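Phospholyase (Arthrobacter aurescens, PDB 5G4J) acts as a pyridoxal phosphate-dependent phospholyase on phosphoethanolamine and belongs to the class-III aminotransferase family. Local coordinates at the interface of chains A and B. Sequence-based numbering; all coordinates share one arbitrary frame. Chains: chain A/B, Putative aminotransferase class III protein.

The interface of chains A and B. Residues chain A 89, 91-92, 97; chain B 20, 23, 33.
B:Arg23 reaches from one subunit to the backbone carbonyl of A:Thr89 in the other and grips this one oxygen end-on with both terminal guanidinium nitrogens. B:Arg23 NH1 donates a hydrogen bond to A:Thr89 O at 2.8 Å, in the carbonyl plane and on a lone pair; B:Arg23 NH2 donates to the same oxygen at 2.9 Å, from above that plane. Both bonds are bent, and the oxygen sits slightly off the guanidinium plane. The paired grip should limit rotation of the guanidinium, whose expected positive charge probably polarises the carbonyl. With CG anti to the backbone N (chi1 175°) and the chain extended as far as NE, B:Arg23 spans the distance from its helix to the loop of A:Thr89. The closest apolar contact across the interface is midway along this arm, where methyl CD2 of A:Leu92 presses against B:Arg23 CD at 3.5 Å. Within chain B, B:Leu33 lays CD2 over the centre of one guanidinium face of B:Arg23, 3.4 Å above its plane; across the interface the same methyl meets A:Leu92 CD2 at 3.9 Å, the two leucines crossing at about a right angle. The margin is looser: A:Val97 CG2 comes only to 4.0 Å from B:Arg23 CB, and B:Leu20 adds a methyl contact to A:Leu92 from an incompletely modelled side chain. The patch, part of the two-fold dimer interface expected for class-III aminotransferases, joins helix 19-24 and a following loop of chain B to chain A's helix 94-104 and the loop before it.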
# COMPACT_ATOMS: atom_id res chain seq x y z
N THR A 89 0.13 -11.88 -9.54
CA THR A 89 -0.46 -11.84 -10.86
C THR A 89 0.52 -12.32 -11.97
O THR A 89 0.20 -12.23 -13.18
CB THR A 89 -0.88 -10.38 -11.13
OG1 THR A 89 0.25 -9.51 -10.87
CG2 THR A 89 -2.09 -10.03 -10.27
N TYR A 91 1.23 -15.37 -12.27
CA TYR A 91 0.52 -16.50 -12.80
C TYR A 91 -0.86 -15.96 -13.17
O TYR A 91 -1.47 -15.19 -12.40
CB TYR A 91 0.41 -17.61 -11.78
CG TYR A 91 1.74 -18.06 -11.16
CD1 TYR A 91 2.66 -18.84 -11.89
CD2 TYR A 91 2.09 -17.67 -9.87
CE1 TYR A 91 3.89 -19.20 -11.35
CE2 TYR A 91 3.30 -18.07 -9.29
CZ TYR A 91 4.21 -18.83 -10.04
OH TYR A 91 5.41 -19.25 -9.46
N LEU A 92 -1.39 -16.43 -14.29
CA LEU A 92 -2.76 -16.14 -14.63
C LEU A 92 -3.74 -16.66 -13.59
O LEU A 92 -3.55 -17.74 -13.03
CB LEU A 92 -3.10 -16.77 -16.01
CG LEU A 92 -2.47 -16.17 -17.25
CD1 LEU A 92 -2.84 -17.02 -18.48
CD2 LEU A 92 -2.92 -14.71 -17.40
N VAL A 97 -9.21 -10.99 -13.26
CA VAL A 97 -9.73 -10.60 -14.53
C VAL A 97 -11.23 -10.31 -14.43
O VAL A 97 -11.69 -9.30 -14.98
CB VAL A 97 -9.41 -11.63 -15.65
CG1 VAL A 97 -10.06 -11.16 -16.96
CG2 VAL A 97 -7.93 -11.72 -15.79
N LEU B 20 -6.00 -14.92 -21.15
CA LEU B 20 -4.88 -14.03 -21.52
C LEU B 20 -5.39 -12.76 -22.22
O LEU B 20 -4.99 -11.63 -21.87
CB LEU B 20 -3.82 -14.79 -22.36
CG LEU B 20 -2.43 -14.15 -22.52
CD1 LEU B 20 -1.77 -13.83 -21.16
N ARG B 23 -7.21 -10.48 -19.80
CA ARG B 23 -6.25 -9.82 -18.96
C ARG B 23 -5.63 -8.63 -19.68
O ARG B 23 -5.52 -7.51 -19.15
CB ARG B 23 -5.17 -10.80 -18.55
CG ARG B 23 -4.05 -10.14 -17.73
CD ARG B 23 -2.99 -11.17 -17.49
NE ARG B 23 -1.75 -10.62 -16.96
CZ ARG B 23 -1.25 -10.90 -15.75
NH1 ARG B 23 -1.91 -11.73 -14.92
NH2 ARG B 23 -0.10 -10.33 -15.37
N LEU B 33 4.35 -11.76 -16.53
CA LEU B 33 3.91 -13.17 -16.41
C LEU B 33 5.16 -14.05 -16.53
O LEU B 33 6.05 -13.74 -17.38
CB LEU B 33 2.91 -13.52 -17.52
CG LEU B 33 1.48 -13.00 -17.35
CD1 LEU B 33 0.72 -13.01 -18.68
CD2 LEU B 33 0.73 -13.75 -16.27